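Transcriptional regulator, putative (Pseudomonas syringae pv. tomato, PDB 2R5F) probably acts as a DNA-binding transcription factor of the SorC family, whose domain seen here is thought to bind a sugar effector. Local coordinates at residues 191-196 with 246-251. Numbering follows the deposited sequence.
Sequences GDICLR and GGYLDV
Ile193 sends its longer branch across to Tyr248 and Leu249 because CG1 sits anti to its carbonyl carbon (chi1 -69°) and the chain then runs on extended, with chi2 at 169°, so that CD1 becomes the outermost atom. In Tyr248, CG likewise lies anti to the carbonyl carbon (chi1 -57°), which turns the ring back over Gly246. The pair illustrates how a hairpin and a helix-to-strand connection can meet through a single methyl: CD1 of Ile193 lies 4.0 Å from CB of Tyr248, at the root of the side chain, and approaches the ring obliquely. The same methyl reaches CD2 of Leu249 more loosely, at 4.5 Å. The junction is small and wholly apolar, but all three residues are buried, and Leu221 of helix 218-222 touches both Ile193 and Tyr248, while Val158 and Ile160 of strand 155-162 touch both Ile193 and Leu249.

Over one face of the Tyr248 ring, Gly246 O stands 3.8 Å above the centre, and the phenol OH is hydrogen-bonded to Gly202 O. On the other side of the contact, Asp192 OD2 accepts from Leu195 N at 3.0 Å, on its anti side and somewhat out of the carboxylate plane, an Asx motif within the turn.

Ile193 opens a type I' turn between strands 191-193 and 196-198, where Ile193 N gives a 3.0 Å bond to Arg196 O and Arg196 N returns one to Ile193 O, defining a two-residue beta-hairpin. It packs against the loop that follows the Schellman motif ending helix 237-245, on the return leg of a beta-alpha-beta crossover (strand 226-230, helix 237-245, strand 251-255), the repeating unit of Rossmann-like alpha/beta folds.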
loop_
_atom_site.group_PDB
_atom_site.type_symbol
_atom_site.label_atom_id
_atom_site.label_comp_id
_atom_site.label_asym_id
_atom_site.label_seq_id
_atom_site.Cartn_x
_atom_site.Cartn_y
_atom_site.Cartn_z
ATOM N N GLY A 191 -8.555 11.664 2.372
ATOM C CA GLY A 191 -8.065 10.389 1.824
ATOM C C GLY A 191 -8.172 9.241 2.811
ATOM O O GLY A 191 -8.656 9.413 3.930
ATOM N N ASP A 192 -7.698 8.066 2.398
ATOM C CA ASP A 192 -7.762 6.872 3.238
ATOM C C ASP A 192 -6.620 5.933 2.914
ATOM O O ASP A 192 -6.134 5.875 1.774
ATOM C CB ASP A 192 -9.099 6.132 3.057
ATOM C CG ASP A 192 -9.123 5.239 1.804
ATOM O OD1 ASP A 192 -9.429 5.741 0.707
ATOM O OD2 ASP A 192 -8.872 4.024 1.914
ATOM N N ILE A 193 -6.192 5.216 3.950
ATOM C CA ILE A 193 -5.383 4.020 3.808
ATOM C C ILE A 193 -6.217 2.915 4.464
ATOM O O ILE A 193 -6.697 3.079 5.586
ATOM C CB ILE A 193 -4.013 4.135 4.502
ATOM C CG1 ILE A 193 -3.124 5.150 3.766
ATOM C CG2 ILE A 193 -3.369 2.758 4.554
ATOM C CD1 ILE A 193 -1.844 5.556 4.471
ATOM N N CYS A 194 -6.421 1.827 3.726
ATOM C CA CYS A 194 -7.192 0.660 4.179
ATOM C C CYS A 194 -8.616 0.978 4.635
ATOM O O CYS A 194 -9.113 0.347 5.547
ATOM C CB CYS A 194 -6.455 -0.106 5.282
ATOM S SG CYS A 194 -4.904 -0.872 4.734
ATOM N N LEU A 195 -9.258 1.947 3.983
ATOM C CA LEU A 195 -10.566 2.441 4.386
ATOM C C LEU A 195 -10.505 3.117 5.758
ATOM O O LEU A 195 -11.521 3.325 6.405
ATOM C CB LEU A 195 -11.612 1.317 4.364
ATOM C CG LEU A 195 -12.852 1.554 3.498
ATOM C CD1 LEU A 195 -12.480 2.148 2.106
ATOM C CD2 LEU A 195 -13.620 0.262 3.350
ATOM N N ARG A 196 -9.305 3.482 6.196
ATOM C CA ARG A 196 -9.186 4.354 7.368
ATOM C C ARG A 196 -8.890 5.800 6.917
ATOM O O ARG A 196 -7.859 6.067 6.343
ATOM C CB ARG A 196 -8.108 3.818 8.319
ATOM C CG ARG A 196 -8.306 2.341 8.755
ATOM C CD ARG A 196 -9.562 2.205 9.608
ATOM N NE ARG A 196 -9.731 0.856 10.144
ATOM C CZ ARG A 196 -9.907 0.569 11.431
ATOM N NH1 ARG A 196 -9.956 1.534 12.342
ATOM N NH2 ARG A 196 -10.033 -0.690 11.815
ATOM N N GLY A 246 0.963 12.592 8.172
ATOM C CA GLY A 246 0.577 11.737 9.318
ATOM C C GLY A 246 1.652 10.747 9.720
ATOM O O GLY A 246 1.521 10.025 10.720
ATOM N N GLY A 247 2.712 10.697 8.924
ATOM C CA GLY A 247 3.837 9.800 9.145
ATOM C C GLY A 247 3.574 8.335 8.864
ATOM O O GLY A 247 4.241 7.479 9.436
ATOM N N TYR A 248 2.622 8.031 7.982
ATOM C CA TYR A 248 2.218 6.644 7.776
ATOM C C TYR A 248 3.181 5.883 6.883
ATOM O O TYR A 248 3.326 4.685 7.021
ATOM C CB TYR A 248 0.760 6.521 7.284
ATOM C CG TYR A 248 -0.231 7.167 8.232
ATOM C CD1 TYR A 248 -0.448 6.661 9.520
ATOM C CD2 TYR A 248 -0.918 8.316 7.856
ATOM C CE1 TYR A 248 -1.352 7.269 10.388
ATOM C CE2 TYR A 248 -1.811 8.931 8.708
ATOM C CZ TYR A 248 -2.027 8.409 9.964
ATOM O OH TYR A 248 -2.916 9.054 10.778
ATOM N N LEU A 249 3.879 6.591 6.009
ATOM C CA LEU A 249 4.732 5.967 5.019
ATOM C C LEU A 249 6.207 6.068 5.354
ATOM O O LEU A 249 6.679 7.080 5.882
ATOM C CB LEU A 249 4.480 6.627 3.651
ATOM C CG LEU A 249 3.029 6.675 3.187
ATOM C CD1 LEU A 249 2.951 7.379 1.849
ATOM C CD2 LEU A 249 2.429 5.212 3.138
ATOM N N ASP A 250 6.931 5.003 5.032
ATOM C CA ASP A 250 8.378 4.957 5.096
ATOM C C ASP A 250 9.021 4.971 3.698
ATOM O O ASP A 250 10.132 5.454 3.525
ATOM C CB ASP A 250 8.791 3.714 5.876
ATOM C CG ASP A 250 8.280 3.750 7.309
ATOM O OD1 ASP A 250 8.819 4.577 8.083
ATOM O OD2 ASP A 250 7.326 2.993 7.644
ATOM N N VAL A 251 8.315 4.419 2.718
ATOM C CA VAL A 251 8.704 4.438 1.319
ATOM C C VAL A 251 7.481 4.848 0.516
ATOM O O VAL A 251 6.367 4.351 0.731
ATOM C CB VAL A 251 9.224 3.039 0.837
ATOM C CG1 VAL A 251 9.766 3.096 -0.634
ATOM C CG2 VAL A 251 10.291 2.475 1.812
#